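Local coordinates for putative HpcE protein (Mycolicibacterium smegmatis, PDB 6V77) that belongs to the FAH family, forms a two-chain assembly and holds a zinc ion bound by acidic side chains, at residues 2-7 against 16-21; 11-16 against 56-61; 92-97 against 218-223. One frame throughout, in Å; residues are numbered along the deposited sequence.

Interaction 1. Residues 2-7 against 16-21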
# COMPACT_ATOMS: atom_id res chain seq x y z
N ARG B 2 19.02 -5.01 18.08
CA ARG B 2 18.45 -3.74 17.65
C ARG B 2 19.09 -3.34 16.33
O ARG B 2 20.31 -3.47 16.16
CB ARG B 2 18.66 -2.64 18.70
CG ARG B 2 17.86 -2.86 19.96
CD ARG B 2 18.13 -1.80 21.05
NE ARG B 2 17.24 -2.06 22.17
CZ ARG B 2 16.27 -1.25 22.57
NH1 ARG B 2 16.06 -0.08 21.95
NH2 ARG B 2 15.50 -1.61 23.57
N LEU B 3 18.27 -2.82 15.42
CA LEU B 3 18.71 -2.37 14.10
C LEU B 3 18.34 -0.90 13.93
O LEU B 3 17.35 -0.42 14.49
CB LEU B 3 18.04 -3.18 12.97
CG LEU B 3 18.22 -4.70 13.01
CD1 LEU B 3 17.55 -5.32 11.79
CD2 LEU B 3 19.68 -5.02 13.04
N ILE B 4 19.15 -0.19 13.14
CA ILE B 4 18.89 1.22 12.85
C ILE B 4 19.31 1.49 11.41
O ILE B 4 20.36 1.01 10.95
CB ILE B 4 19.60 2.15 13.86
CG1 ILE B 4 19.17 3.62 13.67
CG2 ILE B 4 21.12 2.00 13.80
CD1 ILE B 4 19.74 4.55 14.76
N ASN B 5 18.48 2.23 10.71
CA ASN B 5 18.71 2.62 9.32
C ASN B 5 19.38 3.99 9.35
O ASN B 5 18.79 4.96 9.82
CB ASN B 5 17.36 2.65 8.58
CG ASN B 5 17.47 3.15 7.15
OD1 ASN B 5 18.57 3.36 6.64
ND2 ASN B 5 16.31 3.36 6.50
N LEU B 6 20.64 4.06 8.91
CA LEU B 6 21.39 5.31 8.91
C LEU B 6 21.77 5.65 7.48
O LEU B 6 22.49 4.88 6.83
CB LEU B 6 22.64 5.23 9.78
CG LEU B 6 22.37 5.03 11.28
CD1 LEU B 6 23.69 4.73 12.00
CD2 LEU B 6 21.69 6.28 11.86
N ASP B 7 21.28 6.80 7.00
CA ASP B 7 21.49 7.23 5.61
C ASP B 7 21.17 6.10 4.63
O ASP B 7 21.89 5.87 3.66
CB ASP B 7 22.91 7.73 5.41
CG ASP B 7 23.17 9.04 6.12
OD1 ASP B 7 22.20 9.80 6.37
OD2 ASP B 7 24.35 9.33 6.40
N ASP B 16 27.31 0.70 22.57
CA ASP B 16 26.96 2.10 22.46
C ASP B 16 27.07 2.64 21.05
O ASP B 16 26.72 3.80 20.81
CB ASP B 16 27.85 2.93 23.40
CG ASP B 16 27.94 2.34 24.78
OD1 ASP B 16 26.88 2.18 25.43
OD2 ASP B 16 29.07 2.00 25.20
N GLY B 17 27.52 1.83 20.10
CA GLY B 17 27.65 2.27 18.72
C GLY B 17 26.94 1.38 17.73
O GLY B 17 26.02 0.63 18.10
N VAL B 18 27.34 1.42 16.46
CA VAL B 18 26.67 0.63 15.42
C VAL B 18 27.69 0.02 14.46
O VAL B 18 28.85 0.43 14.39
CB VAL B 18 25.65 1.44 14.59
CG1 VAL B 18 24.43 1.80 15.44
CG2 VAL B 18 26.29 2.68 13.98
N VAL B 19 27.22 -0.98 13.71
CA VAL B 19 28.02 -1.69 12.72
C VAL B 19 27.22 -1.78 11.42
O VAL B 19 26.07 -2.22 11.43
CB VAL B 19 28.40 -3.09 13.22
CG1 VAL B 19 28.90 -3.94 12.06
CG2 VAL B 19 29.45 -2.98 14.34
N ASP B 20 27.85 -1.39 10.31
CA ASP B 20 27.21 -1.45 9.01
C ASP B 20 27.08 -2.91 8.60
O ASP B 20 28.09 -3.61 8.50
CB ASP B 20 28.04 -0.67 7.99
CG ASP B 20 27.39 -0.62 6.61
OD1 ASP B 20 26.76 0.40 6.29
OD2 ASP B 20 27.50 -1.59 5.85
N VAL B 21 25.85 -3.38 8.35
CA VAL B 21 25.64 -4.81 8.14
C VAL B 21 26.29 -5.27 6.84
O VAL B 21 26.91 -6.35 6.79
CB VAL B 21 24.14 -5.14 8.17
CG1 VAL B 21 23.89 -6.58 7.65
CG2 VAL B 21 23.60 -4.98 9.59
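V18 meets I4 and L6 with one methyl each, and these two apolar contacts make up the direct junction of segments 2-7 and 16-21. The strands 2-6 and 17-20 are not neighbours: both pair antiparallel with strand 9-14 as the first and third strands of an N-terminal meander, splay widely apart and meet by side chains alone. Strand 2-6 continues the sheet to strand 177-185.

CG1 of V18 lies 3.7 Å from CG2 of I4, the two side chains crossing at about a right angle. CG2 of V18 faces CD1 of L6 at 3.9 Å, and this pair meets tip to tip. The valine torsion (chi1 -69°) sets its two methyls to separate partners: CG1 is anti to the carbonyl carbon, while CG2 sits between the backbone N and the carbonyl carbon. I4 uses its branch methyl CG2, with CG1 swung anti to the backbone N. H11 of the middle strand also packs on V18, and R58 touches both V18 and I4.

At the end of strand 17-20, D20 is the N-cap of the following helix, its OD2 bonded to K23 N and its OD1 in a salt bridge with R9.

All three touching residues are buried and touch through methyl carbons, so here the first and third strands are joined by apolar contact, with strand 9-14 supplying the backbone hydrogen bonds.

Interaction 2. Residues 11-16 against 56-61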
# COMPACT_ATOMS: atom_id res chain seq x y z
N HIS B 11 22.07 -0.91 9.92
CA HIS B 11 23.13 -1.14 10.88
C HIS B 11 22.63 -1.97 12.05
O HIS B 11 21.45 -1.89 12.43
CB HIS B 11 23.67 0.18 11.47
CG HIS B 11 24.56 0.94 10.53
ND1 HIS B 11 24.11 1.46 9.33
CD2 HIS B 11 25.86 1.31 10.64
CE1 HIS B 11 25.11 2.09 8.73
NE2 HIS B 11 26.18 2.01 9.50
N LEU B 12 23.55 -2.73 12.64
CA LEU B 12 23.30 -3.46 13.87
C LEU B 12 23.77 -2.61 15.03
O LEU B 12 24.86 -2.02 14.97
CB LEU B 12 24.05 -4.81 13.82
CG LEU B 12 23.84 -5.87 14.89
CD1 LEU B 12 22.39 -6.30 14.99
CD2 LEU B 12 24.72 -7.07 14.59
N VAL B 13 22.94 -2.50 16.07
CA VAL B 13 23.33 -1.81 17.30
C VAL B 13 24.22 -2.75 18.10
O VAL B 13 23.80 -3.86 18.45
CB VAL B 13 22.09 -1.40 18.11
CG1 VAL B 13 22.52 -0.98 19.55
CG2 VAL B 13 21.34 -0.28 17.41
N THR B 14 25.44 -2.32 18.38
CA THR B 14 26.42 -3.11 19.13
C THR B 14 26.96 -2.25 20.26
O THR B 14 27.77 -1.35 20.01
CB THR B 14 27.56 -3.59 18.23
OG1 THR B 14 28.30 -2.45 17.76
CG2 THR B 14 27.01 -4.36 17.03
N GLY B 15 26.52 -2.52 21.48
CA GLY B 15 26.94 -1.68 22.59
C GLY B 15 26.42 -0.27 22.42
O GLY B 15 25.23 -0.05 22.16
N ASP B 16 27.31 0.70 22.57
CA ASP B 16 26.96 2.10 22.46
C ASP B 16 27.07 2.64 21.05
O ASP B 16 26.72 3.80 20.81
CB ASP B 16 27.85 2.93 23.40
CG ASP B 16 27.94 2.34 24.78
OD1 ASP B 16 26.88 2.18 25.43
OD2 ASP B 16 29.07 2.00 25.20
N SER B 56 30.97 1.82 15.53
CA SER B 56 31.13 3.21 15.14
C SER B 56 30.03 4.07 15.76
O SER B 56 28.99 3.57 16.19
CB SER B 56 31.11 3.35 13.62
OG SER B 56 32.09 2.52 13.03
N ALA B 57 30.28 5.38 15.80
CA ALA B 57 29.27 6.31 16.29
C ALA B 57 28.09 6.39 15.33
O ALA B 57 28.25 6.33 14.11
CB ALA B 57 29.88 7.70 16.47
N ARG B 58 26.89 6.52 15.89
CA ARG B 58 25.68 6.74 15.10
C ARG B 58 25.78 8.10 14.42
O ARG B 58 25.76 9.12 15.10
CB ARG B 58 24.45 6.71 16.00
CG ARG B 58 23.77 5.38 16.25
CD ARG B 58 22.64 5.61 17.25
NE ARG B 58 22.06 4.38 17.81
CZ ARG B 58 22.67 3.60 18.70
NH1 ARG B 58 22.06 2.52 19.17
NH2 ARG B 58 23.90 3.87 19.10
N VAL B 59 25.88 8.13 13.09
CA VAL B 59 25.83 9.40 12.37
C VAL B 59 25.00 9.21 11.12
O VAL B 59 24.90 8.11 10.58
CB VAL B 59 27.23 9.96 12.00
CG1 VAL B 59 28.00 10.38 13.26
CG2 VAL B 59 28.00 8.95 11.17
N GLY B 60 24.39 10.30 10.66
CA GLY B 60 23.54 10.29 9.49
C GLY B 60 22.07 10.41 9.86
O GLY B 60 21.68 10.43 11.03
N THR B 61 21.25 10.50 8.81
CA THR B 61 19.81 10.54 8.97
C THR B 61 19.31 9.19 9.47
O THR B 61 19.60 8.16 8.85
CB THR B 61 19.13 10.84 7.63
OG1 THR B 61 19.57 12.10 7.12
CG2 THR B 61 17.61 10.86 7.80
O HOH W 1 23.80 1.84 21.63
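V13 at the end of strand 9-14 and D16 in the turn after it face R58 of the irregular segment 56-61, fastening the loop before strand 62-63 over the turn between strands 9-14 and 17-20. The backbones stay apart, the closest CA pair being D16 and A57 at 7.8 Å. The chain turns at G15, whose positive phi (64°) suits glycine, and the CB of D16 points away from the loop while its carbonyl O faces R58.

The R58 chain, extended from CG to NE, crosses V13 at a slant. NH1 lies against both valine methyls, 3.4 Å from CG2 and 3.6 Å from CG1 of V13. NH2 gives a weak hydrogen bond to D16 O, 3.3 Å long and bent to 123°, the oxygen lying at the guanidinium edge near its plane. A water accepts from R58 NH1 at 3.1 Å; its approach to G15 O is too short to be trusted. R58 has two conformers, and these details hold for one.

The stronger anchor of NH1 is a salt bridge to E182 of strand 177-185 in the same sheet. That carboxylate probably positions the charged end, the turn carbonyl adding a weak second hold.

Interaction 3. Residues 92-97 against 218-223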
# COMPACT_ATOMS: atom_id res chain seq x y z
N GLU B 92 -15.91 -4.91 16.26
CA GLU B 92 -15.90 -6.34 16.51
C GLU B 92 -14.79 -7.07 15.76
O GLU B 92 -14.47 -8.21 16.10
CB GLU B 92 -17.25 -6.96 16.12
N HIS B 93 -14.21 -6.44 14.75
CA HIS B 93 -13.06 -6.96 14.02
C HIS B 93 -12.13 -5.79 13.75
O HIS B 93 -12.56 -4.64 13.75
CB HIS B 93 -13.48 -7.62 12.70
CG HIS B 93 -14.46 -8.73 12.89
ND1 HIS B 93 -14.07 -10.02 13.22
CD2 HIS B 93 -15.81 -8.75 12.83
CE1 HIS B 93 -15.14 -10.78 13.34
NE2 HIS B 93 -16.21 -10.04 13.11
N PRO B 94 -10.85 -6.06 13.49
CA PRO B 94 -9.91 -4.97 13.19
C PRO B 94 -10.37 -4.12 12.01
O PRO B 94 -10.77 -4.63 10.96
CB PRO B 94 -8.61 -5.72 12.87
CG PRO B 94 -8.71 -6.98 13.72
CD PRO B 94 -10.16 -7.36 13.63
N VAL B 95 -10.28 -2.81 12.20
CA VAL B 95 -10.54 -1.82 11.15
C VAL B 95 -9.22 -1.57 10.43
O VAL B 95 -8.25 -1.15 11.06
CB VAL B 95 -11.08 -0.51 11.76
CG1 VAL B 95 -11.30 0.52 10.68
CG2 VAL B 95 -12.38 -0.77 12.53
N ILE B 96 -9.16 -1.88 9.14
CA ILE B 96 -7.88 -1.92 8.43
C ILE B 96 -7.87 -0.89 7.30
O ILE B 96 -8.77 -0.88 6.44
CB ILE B 96 -7.57 -3.33 7.88
CG1 ILE B 96 -7.55 -4.37 9.03
CG2 ILE B 96 -6.27 -3.30 7.10
CD1 ILE B 96 -6.48 -4.12 10.11
N PHE B 97 -6.82 -0.07 7.26
CA PHE B 97 -6.57 0.83 6.14
C PHE B 97 -5.07 0.84 5.91
O PHE B 97 -4.33 -0.03 6.38
CB PHE B 97 -7.16 2.23 6.40
CG PHE B 97 -6.86 2.77 7.75
CD1 PHE B 97 -5.73 3.54 7.96
CD2 PHE B 97 -7.71 2.52 8.82
CE1 PHE B 97 -5.45 4.04 9.23
CE2 PHE B 97 -7.42 3.02 10.09
CZ PHE B 97 -6.30 3.77 10.30
N VAL B 218 -1.35 -8.03 18.97
CA VAL B 218 -0.49 -8.20 17.79
C VAL B 218 -0.73 -9.56 17.13
O VAL B 218 -0.90 -9.64 15.91
CB VAL B 218 0.99 -8.03 18.18
CG1 VAL B 218 1.90 -8.48 17.04
CG2 VAL B 218 1.28 -6.55 18.53
N SER B 219 -0.79 -10.63 17.93
CA SER B 219 -0.95 -11.96 17.34
C SER B 219 -2.28 -12.07 16.61
O SER B 219 -2.37 -12.72 15.56
CB SER B 219 -0.86 -13.04 18.42
OG SER B 219 0.44 -13.10 18.96
N ASN B 220 -3.33 -11.49 17.18
CA ASN B 220 -4.63 -11.55 16.55
C ASN B 220 -4.65 -10.76 15.25
O ASN B 220 -5.23 -11.19 14.26
CB ASN B 220 -5.70 -11.03 17.52
CG ASN B 220 -7.09 -11.08 16.93
OD1 ASN B 220 -7.53 -10.13 16.30
ND2 ASN B 220 -7.77 -12.20 17.11
N LEU B 221 -4.02 -9.58 15.25
CA LEU B 221 -3.91 -8.79 14.02
C LEU B 221 -3.23 -9.59 12.91
O LEU B 221 -3.71 -9.61 11.77
CB LEU B 221 -3.12 -7.52 14.29
CG LEU B 221 -3.78 -6.47 15.20
CD1 LEU B 221 -2.79 -5.33 15.44
CD2 LEU B 221 -5.10 -5.95 14.58
N ILE B 222 -2.10 -10.23 13.21
CA ILE B 222 -1.37 -10.97 12.19
C ILE B 222 -2.22 -12.11 11.65
O ILE B 222 -2.34 -12.30 10.44
CB ILE B 222 -0.03 -11.47 12.77
CG1 ILE B 222 0.92 -10.27 12.94
CG2 ILE B 222 0.55 -12.59 11.91
CD1 ILE B 222 2.12 -10.58 13.87
N ALA B 223 -2.83 -12.89 12.55
CA ALA B 223 -3.71 -13.98 12.14
C ALA B 223 -4.85 -13.46 11.27
O ALA B 223 -5.12 -13.99 10.18
CB ALA B 223 -4.26 -14.70 13.37
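P94 and L221 bring together two parts of the FAH family fold: the loop entering strand 95-97 packs on helix 218-226, which lies over the sheet. Strand 95-97 pairs antiparallel with strand 72-76, through backbone bonds of V95 with G76 and F97 with A74. The CA atoms of P94 and L221 are 7.2 Å apart, so the approach depends on side chains.

The apolar contact has a single methyl at its centre. CD2 of L221 lies 3.9 Å from CG of P94 and equally far from CB of P94, resting against that side of the pyrrolidine ring as the two side chains slide past each other in opposite directions. With chi1 at -68°, CG of L221 is anti to the carbonyl carbon, and the side chain also packs on V75, which carries the contact to the sheet. One turn along, Y224 touches H93 and P94, and L225 touches I96, which extends the helix contact from the loop to the strand. An adjoining flank of the helix, through V218 and I222, touches strand 118-128, which carries the zinc ligands E121 and E123; the side chain of L221 remains about 11 Å from the metal. V95 and F97 pack on Q166 of the second subunit and I96 on its F100.

Within the helix, I222 N and A223 N bond to V218 O and S219 O, respectively, while N220 ND2 reaches out to bond E137. The other amide atom of this asparagine turns to the loop: N220 OD1 passes P94 CG at 4.2 Å.

From the N terminus, interaction 1 closes the first loop: strand 2-6 is met by strand 17-20 after the chain has passed through strand 9-14. Interaction 2 opens inside that loop and closes after the three helices between 21 and 49, so the two cross along the chain; they share D16 and touch through D7 OD1 with T61 N and V18 N with S56 O. Together they tie the N-terminal meander to the loop before strand 62-63. Interaction 3 opens only afterwards, joining the loop into strand 95-97 to helix 218-226 across 120 residues. It lies on the opposite side of the chain's centre, its own centre about 31 Å from that of interaction 1, yet all three reach the same large mixed sheet.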